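Local coordinates for protein-glutamine gamma-glutamyltransferase (Pagrus major, PDB 1G0D) that probably catalyses calcium-dependent cross-linking of proteins, joining peptide-bound glutamines to lysines or other primary amines, at residues A[496-510]-A[522-534]. Residues are numbered along the deposited sequence; the frame is centred on the assembly and turned at random.
Sequences NEGGRDAHAQLTMLA and ECQRKTISVTVPA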
ATOM      1  N   ASN A 496      16.469  38.781   5.637  1.00 26.57           N
ATOM      2  CA  ASN A 496      15.872  40.022   5.214  1.00 27.74           C
ATOM      3  C   ASN A 496      16.475  40.362   3.858  1.00 28.87           C
ATOM      4  O   ASN A 496      17.596  40.828   3.790  1.00 33.73           O
ATOM      5  CB  ASN A 496      16.170  41.139   6.230  1.00 20.77           C
ATOM      6  CG  ASN A 496      15.616  42.478   5.794  1.00 20.16           C
ATOM      7  OD1 ASN A 496      15.042  42.607   4.710  1.00 23.00           O
ATOM      8  ND2 ASN A 496      15.787  43.490   6.632  1.00 22.74           N
ATOM      9  N   GLU A 497      15.785  40.098   2.768  1.00 30.56           N
ATOM     10  CA  GLU A 497      16.374  40.505   1.505  1.00 38.45           C
ATOM     11  C   GLU A 497      15.688  41.785   1.053  1.00 37.40           C
ATOM     12  O   GLU A 497      15.191  41.891  -0.070  1.00 38.84           O
ATOM     13  CB  GLU A 497      16.248  39.433   0.424  1.00 46.17           C
ATOM     14  CG  GLU A 497      16.136  38.024   0.926  1.00 57.19           C
ATOM     15  CD  GLU A 497      14.787  37.447   0.564  1.00 66.80           C
ATOM     16  OE1 GLU A 497      14.733  36.402  -0.128  1.00 71.32           O
ATOM     17  OE2 GLU A 497      13.772  38.061   0.968  1.00 71.75           O
ATOM     18  N   GLY A 498      15.667  42.749   1.962  1.00 37.52           N
ATOM     19  CA  GLY A 498      15.062  44.032   1.693  1.00 36.61           C
ATOM     20  C   GLY A 498      16.127  45.094   1.875  1.00 39.55           C
ATOM     21  O   GLY A 498      17.226  44.807   2.353  1.00 38.59           O
ATOM     22  N   GLY A 499      15.793  46.329   1.518  1.00 42.20           N
ATOM     23  CA  GLY A 499      16.754  47.411   1.618  1.00 41.86           C
ATOM     24  C   GLY A 499      16.891  48.102   2.951  1.00 41.34           C
ATOM     25  O   GLY A 499      17.983  48.577   3.272  1.00 45.91           O
ATOM     26  N   ARG A 500      15.803  48.164   3.714  1.00 40.71           N
ATOM     27  CA  ARG A 500      15.794  48.819   5.020  1.00 39.77           C
ATOM     28  C   ARG A 500      15.793  47.775   6.137  1.00 39.64           C
ATOM     29  O   ARG A 500      15.325  46.655   5.933  1.00 38.14           O
ATOM     30  CB  ARG A 500      14.562  49.721   5.134  1.00 41.71           C
ATOM     31  CG  ARG A 500      14.119  50.299   3.791  1.00 48.52           C
ATOM     32  CD  ARG A 500      13.007  51.339   3.910  1.00 51.12           C
ATOM     33  NE  ARG A 500      13.490  52.704   4.159  1.00 55.82           N
ATOM     34  CZ  ARG A 500      13.628  53.643   3.224  1.00 57.77           C
ATOM     35  NH1 ARG A 500      13.328  53.380   1.959  1.00 60.92           N
ATOM     36  NH2 ARG A 500      14.046  54.858   3.560  1.00 61.42           N
ATOM     37  N   ASP A 501      16.337  48.149   7.302  1.00 40.11           N
ATOM     38  CA  ASP A 501      16.421  47.271   8.478  1.00 37.56           C
ATOM     39  C   ASP A 501      15.051  46.856   8.966  1.00 36.76           C
ATOM     40  O   ASP A 501      14.119  47.647   8.923  1.00 37.97           O
ATOM     41  CB  ASP A 501      17.130  47.992   9.601  1.00 42.70           C
ATOM     42  CG  ASP A 501      18.597  47.733   9.596  1.00 47.32           C
ATOM     43  OD1 ASP A 501      19.159  47.597   8.486  1.00 48.08           O
ATOM     44  OD2 ASP A 501      19.183  47.655  10.698  1.00 51.51           O
ATOM     45  N   ALA A 502      14.929  45.631   9.466  1.00 35.19           N
ATOM     46  CA  ALA A 502      13.630  45.145   9.892  1.00 31.50           C
ATOM     47  C   ALA A 502      13.654  44.523  11.242  1.00 34.68           C
ATOM     48  O   ALA A 502      14.406  43.596  11.502  1.00 38.33           O
ATOM     49  CB  ALA A 502      13.125  44.158   8.914  1.00 29.97           C
ATOM     50  N   HIS A 503      12.806  45.028  12.110  1.00 38.18           N
ATOM     51  CA  HIS A 503      12.734  44.510  13.460  1.00 42.73           C
ATOM     52  C   HIS A 503      11.439  43.713  13.578  1.00 42.23           C
ATOM     53  O   HIS A 503      10.371  44.205  13.227  1.00 43.23           O
ATOM     54  CB  HIS A 503      12.754  45.679  14.467  1.00 51.38           C
ATOM     55  CG  HIS A 503      13.215  46.993  13.887  1.00 54.57           C
ATOM     56  ND1 HIS A 503      14.548  47.334  13.780  1.00 54.25           N
ATOM     57  CD2 HIS A 503      12.520  48.063  13.430  1.00 55.98           C
ATOM     58  CE1 HIS A 503      14.653  48.554  13.286  1.00 57.48           C
ATOM     59  NE2 HIS A 503      13.436  49.020  13.065  1.00 56.63           N
ATOM     60  N   ALA A 504      11.522  42.481  14.059  1.00 41.18           N
ATOM     61  CA  ALA A 504      10.325  41.662  14.179  1.00 41.24           C
ATOM     62  C   ALA A 504      10.363  40.740  15.403  1.00 41.40           C
ATOM     63  O   ALA A 504      11.365  40.655  16.121  1.00 41.75           O
ATOM     64  CB  ALA A 504      10.113  40.853  12.885  1.00 39.23           C
ATOM     65  N   GLN A 505       9.246  40.077  15.661  1.00 39.83           N
ATOM     66  CA  GLN A 505       9.157  39.190  16.804  1.00 39.01           C
ATOM     67  C   GLN A 505       9.195  37.782  16.286  1.00 37.39           C
ATOM     68  O   GLN A 505       8.359  37.391  15.477  1.00 37.34           O
ATOM     69  CB  GLN A 505       7.846  39.428  17.548  1.00 44.37           C
ATOM     70  CG  GLN A 505       7.858  39.007  19.016  1.00 50.70           C
ATOM     71  CD  GLN A 505       8.622  39.978  19.889  1.00 52.02           C
ATOM     72  OE1 GLN A 505       8.581  41.196  19.669  1.00 49.86           O
ATOM     73  NE2 GLN A 505       9.331  39.447  20.887  1.00 52.70           N
ATOM     74  N   LEU A 506      10.143  37.012  16.787  1.00 33.55           N
ATOM     75  CA  LEU A 506      10.338  35.656  16.341  1.00 30.82           C
ATOM     76  C   LEU A 506       9.956  34.596  17.365  1.00 31.29           C
ATOM     77  O   LEU A 506      10.691  34.341  18.317  1.00 33.13           O
ATOM     78  CB  LEU A 506      11.808  35.514  15.958  1.00 29.65           C
ATOM     79  CG  LEU A 506      12.418  34.422  15.079  1.00 31.30           C
ATOM     80  CD1 LEU A 506      13.352  33.568  15.921  1.00 31.72           C
ATOM     81  CD2 LEU A 506      11.356  33.599  14.426  1.00 30.87           C
ATOM     82  N   THR A 507       8.816  33.955  17.161  1.00 30.47           N
ATOM     83  CA  THR A 507       8.380  32.888  18.054  1.00 31.63           C
ATOM     84  C   THR A 507       8.738  31.503  17.495  1.00 31.81           C
ATOM     85  O   THR A 507       8.460  31.212  16.338  1.00 35.48           O
ATOM     86  CB  THR A 507       6.867  32.923  18.229  1.00 33.62           C
ATOM     87  OG1 THR A 507       6.452  34.249  18.584  1.00 35.89           O
ATOM     88  CG2 THR A 507       6.440  31.915  19.286  1.00 36.07           C
ATOM     89  N   MET A 508       9.334  30.645  18.313  1.00 31.87           N
ATOM     90  CA  MET A 508       9.693  29.295  17.877  1.00 30.82           C
ATOM     91  C   MET A 508       9.223  28.247  18.870  1.00 32.76           C
ATOM     92  O   MET A 508       9.337  28.440  20.075  1.00 36.89           O
ATOM     93  CB  MET A 508      11.196  29.164  17.740  1.00 27.33           C
ATOM     94  CG  MET A 508      11.866  30.388  17.251  1.00 29.83           C
ATOM     95  SD  MET A 508      13.598  30.135  17.603  1.00 43.43           S
ATOM     96  CE  MET A 508      14.056  31.702  18.389  1.00 34.18           C
ATOM     97  N   LEU A 509       8.670  27.145  18.377  1.00 31.66           N
ATOM     98  CA  LEU A 509       8.225  26.065  19.257  1.00 30.39           C
ATOM     99  C   LEU A 509       8.687  24.756  18.689  1.00 28.01           C
ATOM    100  O   LEU A 509       8.850  24.611  17.494  1.00 29.83           O
ATOM    101  CB  LEU A 509       6.710  25.940  19.342  1.00 34.24           C
ATOM    102  CG  LEU A 509       5.620  27.003  19.307  1.00 40.18           C
ATOM    103  CD1 LEU A 509       5.615  27.800  17.998  1.00 41.31           C
ATOM    104  CD2 LEU A 509       4.288  26.234  19.492  1.00 41.97           C
ATOM    105  N   ALA A 510       8.842  23.773  19.545  1.00 24.59           N
ATOM    106  CA  ALA A 510       9.250  22.470  19.098  1.00 22.25           C
ATOM    107  C   ALA A 510       8.397  21.514  19.925  1.00 24.97           C
ATOM    108  O   ALA A 510       8.500  21.486  21.157  1.00 27.69           O
ATOM    109  CB  ALA A 510      10.708  22.285  19.371  1.00 20.72           C
ATOM    110  N   GLU A 522       4.786  19.173  23.786  1.00 57.99           N
ATOM    111  CA  GLU A 522       5.431  20.457  23.497  1.00 58.82           C
ATOM    112  C   GLU A 522       6.765  20.529  24.253  1.00 59.32           C
ATOM    113  O   GLU A 522       6.838  21.117  25.335  1.00 61.51           O
ATOM    114  CB  GLU A 522       4.501  21.607  23.922  1.00 57.63           C
ATOM    115  CG  GLU A 522       5.177  22.958  24.159  1.00 59.93           C
ATOM    116  CD  GLU A 522       5.497  23.712  22.877  1.00 62.70           C
ATOM    117  OE1 GLU A 522       4.568  24.020  22.083  1.00 62.03           O
ATOM    118  OE2 GLU A 522       6.698  24.003  22.673  1.00 66.14           O
ATOM    119  N   CYS A 523       7.823  19.941  23.687  1.00 59.75           N
ATOM    120  CA  CYS A 523       9.113  19.938  24.371  1.00 59.43           C
ATOM    121  C   CYS A 523       9.975  21.209  24.307  1.00 60.63           C
ATOM    122  O   CYS A 523      11.209  21.108  24.322  1.00 63.20           O
ATOM    123  CB  CYS A 523       9.961  18.728  23.955  1.00 57.15           C
ATOM    124  SG  CYS A 523       9.883  18.319  22.245  1.00 52.49           S
ATOM    125  N   GLN A 524       9.317  22.376  24.213  1.00 57.13           N
ATOM    126  CA  GLN A 524       9.948  23.700  24.251  1.00 51.81           C
ATOM    127  C   GLN A 524       9.563  24.750  23.246  1.00 50.68           C
ATOM    128  O   GLN A 524       9.468  24.502  22.061  1.00 51.83           O
ATOM    129  CB  GLN A 524      11.467  23.604  24.306  1.00 50.40           C
ATOM    130  CG  GLN A 524      12.194  23.716  23.017  1.00 51.94           C
ATOM    131  CD  GLN A 524      13.670  23.479  23.232  1.00 54.24           C
ATOM    132  OE1 GLN A 524      14.491  24.360  22.966  1.00 58.31           O
ATOM    133  NE2 GLN A 524      14.022  22.288  23.737  1.00 53.39           N
ATOM    134  N   ARG A 525       9.380  25.953  23.774  1.00 51.40           N
ATOM    135  CA  ARG A 525       8.971  27.139  23.030  1.00 49.72           C
ATOM    136  C   ARG A 525       9.958  28.290  23.338  1.00 50.35           C
ATOM    137  O   ARG A 525      10.790  28.168  24.242  1.00 53.01           O
ATOM    138  CB  ARG A 525       7.557  27.477  23.476  1.00 47.92           C
ATOM    139  CG  ARG A 525       6.964  28.699  22.895  1.00 48.21           C
ATOM    140  CD  ARG A 525       5.747  29.051  23.712  1.00 45.10           C
ATOM    141  NE  ARG A 525       4.633  28.165  23.424  1.00 40.04           N
ATOM    142  CZ  ARG A 525       3.586  28.521  22.696  1.00 39.26           C
ATOM    143  NH1 ARG A 525       2.614  27.648  22.485  1.00 40.84           N
ATOM    144  NH2 ARG A 525       3.514  29.750  22.181  1.00 36.56           N
ATOM    145  N   LYS A 526       9.885  29.403  22.612  1.00 50.57           N
ATOM    146  CA  LYS A 526      10.836  30.500  22.842  1.00 48.06           C
ATOM    147  C   LYS A 526      10.535  31.661  21.910  1.00 45.90           C
ATOM    148  O   LYS A 526      10.359  31.460  20.720  1.00 46.71           O
ATOM    149  CB  LYS A 526      12.248  29.967  22.576  1.00 49.71           C
ATOM    150  CG  LYS A 526      13.411  30.944  22.605  1.00 55.07           C
ATOM    151  CD  LYS A 526      14.681  30.168  22.177  1.00 61.17           C
ATOM    152  CE  LYS A 526      15.969  30.987  22.211  1.00 63.94           C
ATOM    153  NZ  LYS A 526      16.753  30.806  20.939  1.00 66.82           N
ATOM    154  N   THR A 527      10.455  32.870  22.445  1.00 44.27           N
ATOM    155  CA  THR A 527      10.201  34.036  21.607  1.00 43.26           C
ATOM    156  C   THR A 527      11.348  35.014  21.728  1.00 44.87           C
ATOM    157  O   THR A 527      11.791  35.322  22.824  1.00 47.33           O
ATOM    158  CB  THR A 527       8.926  34.754  21.989  1.00 39.69           C
ATOM    159  OG1 THR A 527       7.813  34.010  21.486  1.00 43.33           O
ATOM    160  CG2 THR A 527       8.898  36.139  21.378  1.00 33.12           C
ATOM    161  N   ILE A 528      11.826  35.500  20.594  1.00 45.63           N
ATOM    162  CA  ILE A 528      12.938  36.422  20.574  1.00 44.58           C
ATOM    163  C   ILE A 528      12.547  37.665  19.846  1.00 44.24           C
ATOM    164  O   ILE A 528      11.588  37.669  19.079  1.00 44.18           O
ATOM    165  CB  ILE A 528      14.158  35.797  19.849  1.00 45.88           C
ATOM    166  CG1 ILE A 528      15.362  35.805  20.782  1.00 48.50           C
ATOM    167  CG2 ILE A 528      14.487  36.559  18.556  1.00 42.23           C
ATOM    168  CD1 ILE A 528      15.162  35.018  22.063  1.00 51.94           C
ATOM    169  N   SER A 529      13.282  38.731  20.109  1.00 45.57           N
ATOM    170  CA  SER A 529      13.042  39.978  19.411  1.00 47.21           C
ATOM    171  C   SER A 529      14.223  40.067  18.479  1.00 45.38           C
ATOM    172  O   SER A 529      15.379  39.855  18.870  1.00 45.84           O
ATOM    173  CB  SER A 529      12.999  41.163  20.363  1.00 51.26           C
ATOM    174  OG  SER A 529      11.647  41.512  20.623  1.00 55.99           O
ATOM    175  N   VAL A 530      13.927  40.387  17.236  1.00 43.30           N
ATOM    176  CA  VAL A 530      14.952  40.398  16.234  1.00 41.71           C
ATOM    177  C   VAL A 530      15.004  41.672  15.399  1.00 42.85           C
ATOM    178  O   VAL A 530      13.968  42.316  15.159  1.00 42.22           O
ATOM    179  CB  VAL A 530      14.718  39.125  15.335  1.00 40.20           C
ATOM    180  CG1 VAL A 530      14.426  39.480  13.897  1.00 37.34           C
ATOM    181  CG2 VAL A 530      15.882  38.209  15.444  1.00 43.77           C
ATOM    182  N   THR A 531      16.217  42.083  15.033  1.00 42.68           N
ATOM    183  CA  THR A 531      16.359  43.208  14.100  1.00 44.26           C
ATOM    184  C   THR A 531      17.374  42.705  13.104  1.00 41.13           C
ATOM    185  O   THR A 531      18.554  42.534  13.415  1.00 45.25           O
ATOM    186  CB  THR A 531      16.840  44.553  14.714  1.00 46.78           C
ATOM    187  OG1 THR A 531      16.773  45.567  13.689  1.00 45.45           O
ATOM    188  CG2 THR A 531      18.263  44.440  15.267  1.00 47.36           C
ATOM    189  N   VAL A 532      16.887  42.389  11.917  1.00 35.13           N
ATOM    190  CA  VAL A 532      17.749  41.881  10.902  1.00 31.01           C
ATOM    191  C   VAL A 532      17.893  42.943   9.845  1.00 29.89           C
ATOM    192  O   VAL A 532      16.929  43.461   9.307  1.00 30.12           O
ATOM    193  CB  VAL A 532      17.194  40.600  10.336  1.00 31.33           C
ATOM    194  CG1 VAL A 532      18.221  39.987   9.406  1.00 33.66           C
ATOM    195  CG2 VAL A 532      16.875  39.648  11.474  1.00 30.90           C
ATOM    196  N   PRO A 533      19.132  43.299   9.555  1.00 26.68           N
ATOM    197  CA  PRO A 533      19.549  44.304   8.591  1.00 25.93           C
ATOM    198  C   PRO A 533      19.349  43.948   7.145  1.00 30.41           C
ATOM    199  O   PRO A 533      19.337  42.774   6.785  1.00 37.11           O
ATOM    200  CB  PRO A 533      21.019  44.505   8.907  1.00 26.96           C
ATOM    201  CG  PRO A 533      21.272  43.715  10.188  1.00 24.77           C
ATOM    202  CD  PRO A 533      20.272  42.670  10.237  1.00 26.37           C
ATOM    203  N   ALA A 534      19.232  44.976   6.310  1.00 29.72           N
ATOM    204  CA  ALA A 534      19.033  44.773   4.896  1.00 28.42           C
ATOM    205  C   ALA A 534      20.048  43.784   4.408  1.00 32.06           C
ATOM    206  O   ALA A 534      21.193  43.738   4.880  1.00 35.49           O
ATOM    207  CB  ALA A 534      19.191  46.074   4.142  1.00 29.61           C
TER
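Met508 and Lys526 face each other as a hydrogen-bonded pair in an antiparallel beta hairpin, whose strands 502-510 and 525-532 lie at the edge of a sheet in the first of the two C-terminal beta-barrels. Strand 525-532 is outermost; strand 502-510 also pairs with strand 558-566. Met508 N donates to Lys526 O at 2.7 Å. The thioether chain leaves with CG anti to the carbonyl carbon (chi1 -35°) and runs alongside the lysine, Met508 CE lying 3.8 Å from Lys526 NZ. A long flexible methionine suits this place: its methyl packs against the lysine's methylenes and Ile528, while the ammonium forms a salt bridge with Glu540. This face, with Leu506 and Val530, turns toward strands 473-479 and 536-544; Met508 lies about 7 Å, side chain to side chain, from Ile477, a probable GTP-site residue.

Toward the connection between the strands, Ala510 N reaches Gln524 O at 2.7 Å, almost in line with the carbonyl bond. The Ala510 methyl needs little room and lies 4.2 Å from Gln524 CG. At the far end Ala534, with the most surface buried, packs its methyl against the Gly498-Gly499 backbone, where a larger side chain would have little room.

There Asn496 ties the loop to the strand end: CG anti to the backbone N (chi1 177°) lets ND2 bond Val532 O at 2.9 Å and also Arg500 O. Ala502 N approaches Val532 O from the opposite face of its carbonyl plane. A leucine here would probably leave Arg500 O without this donor and Val532 O with Ala502 N alone of the two, letting the 497-501 loop shift. On the outward face, Thr531 OG1 meets His503 ND1 at 2.8 Å, at the edge of the imidazole and near its plane.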